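Long-range contacts in Phikz039 (Pseudomonas phage phikz, PDB 3ZBQ), which is a phage relative of tubulin and FtsZ, known as PhuZ, and holds guanosine-5'-diphosphate in its nucleotide pocket: residues R8-G13 / D29-D34; A15-G20 / Q38-H43; N98-S103 / E125-V130. One frame throughout, in Å; residues are numbered along the deposited sequence.

Contact 1: residues R8-G13 / D29-D34. With GDP (guanosine-5'-diphosphate), chain B.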
loop_
_atom_site.group_PDB
_atom_site.type_symbol
_atom_site.label_atom_id
_atom_site.label_comp_id
_atom_site.label_asym_id
_atom_site.label_seq_id
_atom_site.Cartn_x
_atom_site.Cartn_y
_atom_site.Cartn_z
ATOM N N ARG A 8 12.501 7.542 0.753
ATOM C CA ARG A 8 11.484 8.359 0.089
ATOM C C ARG A 8 10.122 7.753 0.382
ATOM O O ARG A 8 9.914 6.546 0.206
ATOM C CB ARG A 8 11.707 8.403 -1.435
ATOM C CG ARG A 8 10.731 9.317 -2.215
ATOM C CD ARG A 8 11.102 10.797 -2.090
ATOM N NE ARG A 8 12.369 11.098 -2.756
ATOM C CZ ARG A 8 13.066 12.217 -2.575
ATOM N NH1 ARG A 8 12.622 13.144 -1.745
ATOM N NH2 ARG A 8 14.217 12.401 -3.216
ATOM N N ILE A 9 9.183 8.577 0.824
ATOM C CA ILE A 9 7.833 8.085 1.026
ATOM C C ILE A 9 6.915 8.720 -0.010
ATOM O O ILE A 9 6.916 9.940 -0.173
ATOM C CB ILE A 9 7.326 8.392 2.438
ATOM C CG1 ILE A 9 8.356 7.921 3.485
ATOM C CG2 ILE A 9 5.974 7.743 2.647
ATOM C CD1 ILE A 9 7.905 8.115 4.951
ATOM N N TYR A 10 6.172 7.879 -0.727
ATOM C CA TYR A 10 5.229 8.335 -1.750
ATOM C C TYR A 10 3.808 8.155 -1.234
ATOM O O TYR A 10 3.334 7.014 -1.090
ATOM C CB TYR A 10 5.395 7.514 -3.040
ATOM C CG TYR A 10 6.771 7.580 -3.683
ATOM C CD1 TYR A 10 7.801 6.756 -3.253
ATOM C CD2 TYR A 10 7.018 8.439 -4.746
ATOM C CE1 TYR A 10 9.056 6.801 -3.855
ATOM C CE2 TYR A 10 8.265 8.494 -5.350
ATOM C CZ TYR A 10 9.277 7.672 -4.899
ATOM O OH TYR A 10 10.517 7.737 -5.498
ATOM N N PHE A 11 3.122 9.270 -0.978
ATOM C CA PHE A 11 1.743 9.242 -0.509
ATOM C C PHE A 11 0.832 9.438 -1.720
ATOM O O PHE A 11 0.895 10.474 -2.376
ATOM C CB PHE A 11 1.495 10.366 0.508
ATOM C CG PHE A 11 2.184 10.155 1.837
ATOM C CD1 PHE A 11 1.779 9.130 2.690
ATOM C CD2 PHE A 11 3.230 10.982 2.233
ATOM C CE1 PHE A 11 2.412 8.931 3.915
ATOM C CE2 PHE A 11 3.870 10.792 3.456
ATOM C CZ PHE A 11 3.467 9.770 4.296
ATOM N N CYS A 12 0.002 8.439 -2.019
ATOM C CA CYS A 12 -0.766 8.419 -3.259
ATOM C C CYS A 12 -2.268 8.345 -3.023
ATOM O O CYS A 12 -2.749 7.527 -2.225
ATOM C CB CYS A 12 -0.343 7.242 -4.150
ATOM S SG CYS A 12 1.435 7.083 -4.398
ATOM N N GLY A 13 -3.003 9.183 -3.742
ATOM C CA GLY A 13 -4.454 9.216 -3.640
ATOM C C GLY A 13 -4.913 9.804 -2.319
ATOM O O GLY A 13 -4.087 10.222 -1.514
ATOM N N ASP A 29 11.538 13.638 3.746
ATOM C CA ASP A 29 11.590 13.253 2.336
ATOM C C ASP A 29 10.335 12.531 1.887
ATOM O O ASP A 29 10.363 11.347 1.546
ATOM C CB ASP A 29 12.826 12.392 2.074
ATOM C CG ASP A 29 14.114 13.126 2.396
ATOM O OD1 ASP A 29 14.211 14.317 2.039
ATOM O OD2 ASP A 29 15.013 12.521 3.012
ATOM N N VAL A 30 9.228 13.261 1.880
ATOM C CA VAL A 30 7.956 12.700 1.484
ATOM C C VAL A 30 7.427 13.454 0.267
ATOM O O VAL A 30 7.794 14.612 0.015
ATOM C CB VAL A 30 6.908 12.796 2.622
ATOM C CG1 VAL A 30 7.415 12.148 3.902
ATOM C CG2 VAL A 30 6.537 14.243 2.883
ATOM N N CYS A 31 6.562 12.795 -0.491
ATOM C CA CYS A 31 5.956 13.433 -1.645
ATOM C C CYS A 31 4.563 12.889 -1.861
ATOM O O CYS A 31 4.203 11.830 -1.318
ATOM C CB CYS A 31 6.827 13.277 -2.897
ATOM S SG CYS A 31 7.044 11.581 -3.481
ATOM N N TYR A 32 3.779 13.625 -2.644
ATOM C CA TYR A 32 2.355 13.361 -2.792
ATOM C C TYR A 32 1.955 13.353 -4.256
ATOM O O TYR A 32 2.310 14.262 -5.007
ATOM C CB TYR A 32 1.549 14.460 -2.119
ATOM C CG TYR A 32 1.696 14.570 -0.624
ATOM C CD1 TYR A 32 2.734 15.308 -0.058
ATOM C CD2 TYR A 32 0.765 13.987 0.222
ATOM C CE1 TYR A 32 2.849 15.438 1.319
ATOM C CE2 TYR A 32 0.878 14.103 1.599
ATOM C CZ TYR A 32 1.917 14.831 2.135
ATOM O OH TYR A 32 2.020 14.956 3.498
ATOM N N ILE A 33 1.208 12.331 -4.657
ATOM C CA ILE A 33 0.751 12.206 -6.035
ATOM C C ILE A 33 -0.730 11.854 -6.041
ATOM O O ILE A 33 -1.153 10.891 -5.405
ATOM C CB ILE A 33 1.528 11.113 -6.815
ATOM C CG1 ILE A 33 3.043 11.245 -6.612
ATOM C CG2 ILE A 33 1.191 11.170 -8.303
ATOM C CD1 ILE A 33 3.554 10.480 -5.428
ATOM N N ASP A 34 -1.522 12.635 -6.765
ATOM C CA ASP A 34 -2.963 12.400 -6.812
ATOM C C ASP A 34 -3.525 12.896 -8.132
ATOM O O ASP A 34 -2.800 13.450 -8.967
ATOM C CB ASP A 34 -3.650 13.127 -5.656
ATOM C CG ASP A 34 -4.994 12.517 -5.281
ATOM O OD1 ASP A 34 -5.535 11.687 -6.054
ATOM O OD2 ASP A 34 -5.507 12.874 -4.197
HETATM P PB GDP B . -8.368 7.442 -4.111
HETATM O O1B GDP B . -8.141 8.921 -3.929
HETATM O O2B GDP B . -7.065 6.684 -3.958
HETATM O O3B GDP B . -9.005 7.132 -5.444
HETATM O O3A GDP B . -9.379 6.871 -2.999
HETATM P PA GDP B . -9.347 7.205 -1.426
HETATM O O1A GDP B . -9.563 8.652 -1.052
HETATM O O2A GDP B . -8.075 6.664 -0.808
HETATM O "O5'" GDP B . -10.594 6.362 -0.898
HETATM C "C5'" GDP B . -10.710 4.968 -1.157
HETATM C "C4'" GDP B . -11.058 4.248 0.144
HETATM O "O4'" GDP B . -9.944 4.314 1.035
HETATM C "C3'" GDP B . -12.205 4.878 0.911
HETATM O "O3'" GDP B . -13.459 4.342 0.457
HETATM C "C2'" GDP B . -11.902 4.494 2.339
HETATM O "O2'" GDP B . -12.352 3.159 2.578
HETATM C "C1'" GDP B . -10.393 4.406 2.386
HETATM N N9 GDP B . -9.777 5.622 2.958
HETATM C C8 GDP B . -9.677 6.846 2.404
HETATM N N7 GDP B . -9.022 7.698 3.230
HETATM C C5 GDP B . -8.672 7.008 4.335
HETATM C C6 GDP B . -7.962 7.286 5.604
HETATM O O6 GDP B . -7.489 8.426 5.849
HETATM N N1 GDP B . -7.825 6.266 6.470
HETATM C C2 GDP B . -8.314 5.031 6.230
HETATM N N2 GDP B . -8.157 4.047 7.151
HETATM N N3 GDP B . -8.970 4.709 5.096
HETATM C C4 GDP B . -9.173 5.642 4.140
HETATM O O HOH W 1 10.283 14.357 -1.465
#
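Paired in the parallel register, Phe-11 and Tyr-32 leave the same face of the sheet; with CG beside the backbone N in both (chi1 -70° and -65°), the rings lie side by side. The planes differ by 30° and the rings are so offset that they hardly overlap, centroids 5.4 Å apart, and Phe-11 CD2 lies over one face of Tyr-32, toward its rim. At the edge of the Phe-11 ring, CE2 meets Val-30 CB at 3.7 Å. These flat and branched groups suit a surface that helix 13-23 covers. On the reverse side Cys-31 SG comes obliquely to the Tyr-10 ring, 3.4 Å from CD2, a sulfur-aromatic contact; Ile-33 CD1 sits at the edge of the same ring and also touches Cys-12 SG. Helix 109-122 closes over Tyr-10, Cys-12 and Ile-33. Between the side chains the strands are zipped by backbone bonds such as Phe-11 N to Cys-31 O, 2.8 Å and nearly straight. Gly-13 N closes the series on Ile-33 O; its positive phi favours glycine, and a CB here would run into O2B of guanosine-5'-diphosphate. Parallel neighbours joined through helix 13-23 form the beta-alpha-beta unit that opens the Rossmann-like nucleotide-binding domain of the tubulin/FtsZ family.

Contact 2: residues A15-G20 / Q38-H43. With GDP (guanosine-5'-diphosphate), chain B.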
loop_
_atom_site.group_PDB
_atom_site.type_symbol
_atom_site.label_atom_id
_atom_site.label_comp_id
_atom_site.label_asym_id
_atom_site.label_seq_id
_atom_site.Cartn_x
_atom_site.Cartn_y
_atom_site.Cartn_z
ATOM N N ALA A 15 -6.335 8.545 0.568
ATOM C CA ALA A 15 -5.912 7.914 1.805
ATOM C C ALA A 15 -4.445 8.238 2.053
ATOM O O ALA A 15 -4.050 8.485 3.184
ATOM C CB ALA A 15 -6.126 6.407 1.756
ATOM N N GLY A 16 -3.654 8.248 0.987
ATOM C CA GLY A 16 -2.229 8.544 1.090
ATOM C C GLY A 16 -2.021 9.970 1.560
ATOM O O GLY A 16 -1.201 10.221 2.436
ATOM N N PHE A 17 -2.782 10.904 0.989
ATOM C CA PHE A 17 -2.713 12.306 1.407
ATOM C C PHE A 17 -3.081 12.502 2.880
ATOM O O PHE A 17 -2.446 13.283 3.589
ATOM C CB PHE A 17 -3.630 13.175 0.527
ATOM C CG PHE A 17 -2.978 13.649 -0.754
ATOM C CD1 PHE A 17 -2.310 12.752 -1.593
ATOM C CD2 PHE A 17 -3.046 14.987 -1.121
ATOM C CE1 PHE A 17 -1.717 13.196 -2.783
ATOM C CE2 PHE A 17 -2.463 15.436 -2.294
ATOM C CZ PHE A 17 -1.806 14.544 -3.134
ATOM N N ARG A 18 -4.127 11.812 3.329
ATOM C CA ARG A 18 -4.597 11.947 4.706
ATOM C C ARG A 18 -3.602 11.360 5.701
ATOM O O ARG A 18 -3.324 11.958 6.742
ATOM C CB ARG A 18 -5.980 11.310 4.867
ATOM C CG ARG A 18 -7.102 12.165 4.262
ATOM C CD ARG A 18 -8.236 11.324 3.672
ATOM N NE ARG A 18 -8.822 11.954 2.483
ATOM C CZ ARG A 18 -9.357 11.280 1.467
ATOM N NH1 ARG A 18 -9.401 9.951 1.501
ATOM N NH2 ARG A 18 -9.858 11.934 0.421
ATOM N N ILE A 19 -3.070 10.189 5.377
ATOM C CA ILE A 19 -2.037 9.584 6.214
ATOM C C ILE A 19 -0.805 10.495 6.256
ATOM O O ILE A 19 -0.209 10.711 7.315
ATOM C CB ILE A 19 -1.638 8.200 5.691
ATOM C CG1 ILE A 19 -2.799 7.207 5.828
ATOM C CG2 ILE A 19 -0.383 7.705 6.410
ATOM C CD1 ILE A 19 -3.273 7.012 7.259
ATOM N N GLY A 20 -0.434 11.040 5.102
ATOM C CA GLY A 20 0.725 11.919 5.015
ATOM C C GLY A 20 0.558 13.178 5.846
ATOM O O GLY A 20 1.498 13.662 6.459
ATOM N N GLN A 38 -8.502 18.702 -4.487
ATOM C CA GLN A 38 -9.301 18.806 -3.273
ATOM C C GLN A 38 -8.599 18.161 -2.073
ATOM O O GLN A 38 -8.704 18.650 -0.942
ATOM C CB GLN A 38 -10.683 18.182 -3.476
ATOM C CG GLN A 38 -11.678 18.612 -2.417
ATOM C CD GLN A 38 -12.477 17.463 -1.846
ATOM O OE1 GLN A 38 -12.337 16.319 -2.271
ATOM N NE2 GLN A 38 -13.332 17.769 -0.868
ATOM N N ASN A 39 -7.866 17.079 -2.324
ATOM C CA ASN A 39 -7.228 16.330 -1.248
ATOM C C ASN A 39 -6.011 17.030 -0.671
ATOM O O ASN A 39 -5.475 16.612 0.361
ATOM C CB ASN A 39 -6.831 14.931 -1.727
ATOM C CG ASN A 39 -8.021 14.005 -1.864
ATOM O OD1 ASN A 39 -9.012 14.129 -1.134
ATOM N ND2 ASN A 39 -7.931 13.065 -2.797
ATOM N N LYS A 40 -5.562 18.081 -1.348
ATOM C CA LYS A 40 -4.447 18.866 -0.847
ATOM C C LYS A 40 -4.780 19.465 0.517
ATOM O O LYS A 40 -5.935 19.825 0.805
ATOM C CB LYS A 40 -4.040 19.939 -1.854
ATOM C CG LYS A 40 -3.410 19.364 -3.123
ATOM C CD LYS A 40 -3.297 20.406 -4.228
ATOM C CE LYS A 40 -2.366 21.536 -3.842
ATOM N NZ LYS A 40 -2.586 22.733 -4.717
ATOM N N HIS A 41 -3.764 19.517 1.370
ATOM C CA HIS A 41 -3.904 20.062 2.710
ATOM C C HIS A 41 -2.729 21.002 2.984
ATOM O O HIS A 41 -1.908 21.257 2.093
ATOM C CB HIS A 41 -3.954 18.929 3.735
ATOM C CG HIS A 41 -2.884 17.902 3.546
ATOM N ND1 HIS A 41 -1.553 18.156 3.806
ATOM C CD2 HIS A 41 -2.942 16.622 3.104
ATOM C CE1 HIS A 41 -0.840 17.073 3.546
ATOM N NE2 HIS A 41 -1.659 16.126 3.122
ATOM N N LYS A 42 -2.646 21.500 4.215
ATOM C CA LYS A 42 -1.671 22.531 4.563
ATOM C C LYS A 42 -0.212 22.124 4.317
ATOM O O LYS A 42 0.655 22.984 4.157
ATOM C CB LYS A 42 -1.847 22.955 6.023
ATOM C CG LYS A 42 -1.180 24.276 6.367
ATOM C CD LYS A 42 -1.372 24.609 7.838
ATOM C CE LYS A 42 -1.262 26.107 8.086
ATOM N NZ LYS A 42 -1.311 26.457 9.535
ATOM N N HIS A 43 0.059 20.822 4.279
ATOM C CA HIS A 43 1.439 20.352 4.127
ATOM C C HIS A 43 1.795 19.954 2.687
ATOM O O HIS A 43 2.914 19.504 2.410
ATOM C CB HIS A 43 1.738 19.223 5.118
ATOM C CG HIS A 43 1.555 19.621 6.551
ATOM N ND1 HIS A 43 2.201 20.705 7.111
ATOM C CD2 HIS A 43 0.799 19.084 7.539
ATOM C CE1 HIS A 43 1.846 20.821 8.380
ATOM N NE2 HIS A 43 1.001 19.845 8.666
HETATM P PB GDP B . -8.368 7.442 -4.111
HETATM O O1B GDP B . -8.141 8.921 -3.929
HETATM O O2B GDP B . -7.065 6.684 -3.958
HETATM O O3B GDP B . -9.005 7.132 -5.444
HETATM O O3A GDP B . -9.379 6.871 -2.999
HETATM P PA GDP B . -9.347 7.205 -1.426
HETATM O O1A GDP B . -9.563 8.652 -1.052
HETATM O O2A GDP B . -8.075 6.664 -0.808
HETATM O "O5'" GDP B . -10.594 6.362 -0.898
HETATM C "C5'" GDP B . -10.710 4.968 -1.157
HETATM C "C4'" GDP B . -11.058 4.248 0.144
HETATM O "O4'" GDP B . -9.944 4.314 1.035
HETATM C "C3'" GDP B . -12.205 4.878 0.911
HETATM O "O3'" GDP B . -13.459 4.342 0.457
HETATM C "C2'" GDP B . -11.902 4.494 2.339
HETATM O "O2'" GDP B . -12.352 3.159 2.578
HETATM C "C1'" GDP B . -10.393 4.406 2.386
HETATM N N9 GDP B . -9.777 5.622 2.958
HETATM C C8 GDP B . -9.677 6.846 2.404
HETATM N N7 GDP B . -9.022 7.698 3.230
HETATM C C5 GDP B . -8.672 7.008 4.335
HETATM C C6 GDP B . -7.962 7.286 5.604
HETATM O O6 GDP B . -7.489 8.426 5.849
HETATM N N1 GDP B . -7.825 6.266 6.470
HETATM C C2 GDP B . -8.314 5.031 6.230
HETATM N N2 GDP B . -8.157 4.047 7.151
HETATM N N3 GDP B . -8.970 4.709 5.096
HETATM C C4 GDP B . -9.173 5.642 4.140
HETATM O O HOH W 2 -10.154 10.858 -2.733
#
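Helix 13-23 meets an irregular loop here, and the nearest pair of CA atoms is Phe-17 and Asn-39, 6.6 Å apart, so side chains must do most of the bridging. Phe-17 reaches across with the edge of its ring: CD2 lies 3.3 Å from Asn-39 O, near the ring plane, and CE2 touches the aliphatic CG of Lys-40. An aromatic ring suits this place because its C-H rim can face a carbonyl oxygen while the ring also meets Tyr-32 edge-to-face and touches Ile-51. Arg-18 starts away from the loop, but its bent chain brings the guanidinium back between loop and ligand. NH2 makes a weak bond of 2.8 Å to Asn-39 OD1, with the amide plane almost perpendicular to the guanidinium (85°). NH1 grips the nucleotide twice, giving bonds of 2.9 Å to N7 of the guanine and to O1A of the alpha phosphate. The other end of the Asn-39 amide, ND2, is held by Asp-34, which fixes its rotation and leaves OD1 turned to the arginine; a water that accepts from ND2 lies within bonding distance of O1A and O1B. His-41 approaches with CG between the backbone N and the carbonyl carbon (chi1 48°), and its NE2 makes a weak bond to Phe-17 O; ND1 accepts from His-43 N at 3.2 Å, nearly in the ring plane. Ala-15 N, at the start of the helix, donates to O2A at 2.9 Å. A helix N-terminus after the first strand, meeting phosphate with backbone N-H groups, is characteristic of the tubulin/FtsZ nucleotide pocket.

Contact 3: residues N98-S103 / E125-V130. With GDP (guanosine-5'-diphosphate), chain B.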
loop_
_atom_site.group_PDB
_atom_site.type_symbol
_atom_site.label_atom_id
_atom_site.label_comp_id
_atom_site.label_asym_id
_atom_site.label_seq_id
_atom_site.Cartn_x
_atom_site.Cartn_y
_atom_site.Cartn_z
ATOM N N ASN A 98 12.179 2.822 0.010
ATOM C CA ASN A 98 11.015 3.536 -0.504
ATOM C C ASN A 98 9.743 2.984 0.093
ATOM O O ASN A 98 9.556 1.763 0.157
ATOM C CB ASN A 98 10.962 3.435 -2.028
ATOM C CG ASN A 98 12.190 4.018 -2.678
ATOM O OD1 ASN A 98 12.233 5.221 -2.946
ATOM N ND2 ASN A 98 13.231 3.186 -2.870
ATOM N N ILE A 99 8.865 3.880 0.531
ATOM C CA ILE A 99 7.616 3.469 1.135
ATOM C C ILE A 99 6.510 4.131 0.332
ATOM O O ILE A 99 6.555 5.327 0.098
ATOM C CB ILE A 99 7.520 3.891 2.620
ATOM C CG1 ILE A 99 8.739 3.377 3.398
ATOM C CG2 ILE A 99 6.233 3.360 3.247
ATOM C CD1 ILE A 99 8.742 3.736 4.872
ATOM N N VAL A 100 5.565 3.329 -0.136
ATOM C CA VAL A 100 4.447 3.832 -0.934
ATOM C C VAL A 100 3.133 3.550 -0.200
ATOM O O VAL A 100 2.863 2.405 0.185
ATOM C CB VAL A 100 4.431 3.162 -2.334
ATOM C CG1 VAL A 100 3.418 3.848 -3.259
ATOM C CG2 VAL A 100 5.810 3.209 -2.968
ATOM N N VAL A 101 2.292 4.581 -0.048
ATOM C CA VAL A 101 1.116 4.512 0.825
ATOM C C VAL A 101 -0.151 4.846 0.062
ATOM O O VAL A 101 -0.212 5.895 -0.590
ATOM C CB VAL A 101 1.240 5.503 2.006
ATOM C CG1 VAL A 101 0.121 5.307 3.006
ATOM C CG2 VAL A 101 2.605 5.336 2.690
ATOM N N TYR A 102 -1.156 3.966 0.142
ATOM C CA TYR A 102 -2.399 4.133 -0.643
ATOM C C TYR A 102 -3.489 3.149 -0.234
ATOM O O TYR A 102 -3.216 2.097 0.348
ATOM C CB TYR A 102 -2.106 3.947 -2.143
ATOM C CG TYR A 102 -1.345 2.667 -2.454
ATOM C CD1 TYR A 102 0.038 2.612 -2.320
ATOM C CD2 TYR A 102 -2.009 1.518 -2.886
ATOM C CE1 TYR A 102 0.741 1.456 -2.594
ATOM C CE2 TYR A 102 -1.308 0.349 -3.172
ATOM C CZ TYR A 102 0.065 0.329 -3.022
ATOM O OH TYR A 102 0.794 -0.820 -3.291
ATOM N N SER A 103 -4.740 3.485 -0.549
ATOM C CA SER A 103 -5.839 2.567 -0.305
ATOM C C SER A 103 -5.960 1.587 -1.466
ATOM O O SER A 103 -5.531 1.877 -2.583
ATOM C CB SER A 103 -7.145 3.344 -0.170
ATOM O OG SER A 103 -7.418 4.046 -1.368
ATOM N N GLU A 125 15.097 -0.910 -7.118
ATOM C CA GLU A 125 14.922 -0.277 -5.808
ATOM C C GLU A 125 14.255 -1.197 -4.787
ATOM O O GLU A 125 13.613 -2.196 -5.143
ATOM C CB GLU A 125 14.108 1.021 -5.928
ATOM C CG GLU A 125 14.596 1.984 -6.999
ATOM C CD GLU A 125 15.934 2.632 -6.677
ATOM O OE1 GLU A 125 16.391 2.564 -5.517
ATOM O OE2 GLU A 125 16.519 3.243 -7.597
ATOM N N VAL A 126 14.418 -0.835 -3.519
ATOM C CA VAL A 126 13.822 -1.526 -2.388
ATOM C C VAL A 126 12.565 -0.759 -1.990
ATOM O O VAL A 126 12.612 0.449 -1.694
ATOM C CB VAL A 126 14.785 -1.533 -1.199
ATOM C CG1 VAL A 126 14.093 -2.042 0.064
ATOM C CG2 VAL A 126 16.013 -2.378 -1.534
ATOM N N VAL A 127 11.441 -1.462 -1.990
ATOM C CA VAL A 127 10.139 -0.819 -1.836
ATOM C C VAL A 127 9.251 -1.598 -0.870
ATOM O O VAL A 127 9.203 -2.833 -0.909
ATOM C CB VAL A 127 9.394 -0.732 -3.194
ATOM C CG1 VAL A 127 8.093 0.109 -3.059
ATOM C CG2 VAL A 127 10.285 -0.144 -4.285
ATOM N N VAL A 128 8.539 -0.873 -0.012
ATOM C CA VAL A 128 7.488 -1.469 0.811
ATOM C C VAL A 128 6.210 -0.660 0.609
ATOM O O VAL A 128 6.265 0.562 0.515
ATOM C CB VAL A 128 7.872 -1.451 2.305
ATOM C CG1 VAL A 128 6.678 -1.826 3.172
ATOM C CG2 VAL A 128 9.042 -2.402 2.554
ATOM N N SER A 129 5.073 -1.336 0.520
ATOM C CA SER A 129 3.787 -0.644 0.431
ATOM C C SER A 129 3.031 -0.747 1.739
ATOM O O SER A 129 2.981 -1.821 2.359
ATOM C CB SER A 129 2.919 -1.228 -0.687
ATOM O OG SER A 129 3.367 -0.785 -1.956
ATOM N N VAL A 130 2.416 0.361 2.140
ATOM C CA VAL A 130 1.498 0.356 3.273
ATOM C C VAL A 130 0.107 0.642 2.700
ATOM O O VAL A 130 -0.124 1.699 2.110
ATOM C CB VAL A 130 1.916 1.380 4.362
ATOM C CG1 VAL A 130 0.955 1.324 5.534
ATOM C CG2 VAL A 130 3.349 1.078 4.855
HETATM P PB GDP B . -8.368 7.442 -4.111
HETATM O O1B GDP B . -8.141 8.921 -3.929
HETATM O O2B GDP B . -7.065 6.684 -3.958
HETATM O O3B GDP B . -9.005 7.132 -5.444
HETATM O O3A GDP B . -9.379 6.871 -2.999
HETATM P PA GDP B . -9.347 7.205 -1.426
HETATM O O1A GDP B . -9.563 8.652 -1.052
HETATM O O2A GDP B . -8.075 6.664 -0.808
HETATM O "O5'" GDP B . -10.594 6.362 -0.898
HETATM C "C5'" GDP B . -10.710 4.968 -1.157
HETATM C "C4'" GDP B . -11.058 4.248 0.144
HETATM O "O4'" GDP B . -9.944 4.314 1.035
HETATM C "C3'" GDP B . -12.205 4.878 0.911
HETATM O "O3'" GDP B . -13.459 4.342 0.457
HETATM C "C2'" GDP B . -11.902 4.494 2.339
HETATM O "O2'" GDP B . -12.352 3.159 2.578
HETATM C "C1'" GDP B . -10.393 4.406 2.386
HETATM N N9 GDP B . -9.777 5.622 2.958
HETATM C C8 GDP B . -9.677 6.846 2.404
HETATM N N7 GDP B . -9.022 7.698 3.230
HETATM C C5 GDP B . -8.672 7.008 4.335
HETATM C C6 GDP B . -7.962 7.286 5.604
HETATM O O6 GDP B . -7.489 8.426 5.849
HETATM N N1 GDP B . -7.825 6.266 6.470
HETATM C C2 GDP B . -8.314 5.031 6.230
HETATM N N2 GDP B . -8.157 4.047 7.151
HETATM N N3 GDP B . -8.970 4.709 5.096
HETATM C C4 GDP B . -9.173 5.642 4.140
#
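Tyr-102 and Ser-129 meet through their hydroxyls, 2.9 Å from OH to OG, above one side of a parallel strand pair that belongs to a beta-alpha-beta unit of the nucleotide-binding domain, strand 97-103, helix 109-122 and strand 127-133. The tyrosine CG takes the position between the backbone N and the carbonyl carbon (chi1 51°), and the ring beyond it presents its edge to the serine, with Ser-129 OG close to the ring plane. Helix 109-122 covers both residues, so a small hydroxyl is an apt partner: it occupies little space and gives the buried phenol oxygen a polar partner. On that same side Val-100 and Val-127 lie obliquely across each other, CG2 to CG1 3.9 Å. The opposite face is built from Ile-99, Val-101, Val-128 and Val-130. Ile-99 and Val-130 lie side by side, pointing the same way, their CG2 atoms 4.0 Å apart beneath helix 175-192; beta-branched residues suit extended strands and give an apolar surface for the helix. Asn-98 adds a polar side chain on the Val-100 face. Its ND2 donates to Val-126 O at 3.0 Å, almost straight at 162°, so a side chain joins the backbone bonding, beside Val-128 N to Asn-98 O. The acceptor lies in the amide plane, whereas the donor is tilted from the carbonyl plane, and OD1 is held by Gly-95 N. At the C-terminal end of the strand, Ser-103 OG donates to O2A of the alpha phosphate at 2.8 Å.

Contacts 1 and 3 are buried and lie in one parallel sheet, where strands 7-12 and 97-103 are neighbours joined by backbone bonds such as Tyr-10 N to Ile-99 O; each pairs two strands of a beta-alpha-beta unit. Contact 2 lies at the surface, and its helix 13-23 is the crossover of contact 1, so those two share elements along the chain. The chemistry follows the place: rings and sulfur in contact 1, mostly valines in contact 3, and weak polar bonds with water in contact 2. Phe-11 of contact 1 packs on Gly-16 of contact 2, and Ala-15 touches Ser-103. All three reach guanosine-5'-diphosphate, which sits by the C-terminal ends of strands 7-12 and 97-103.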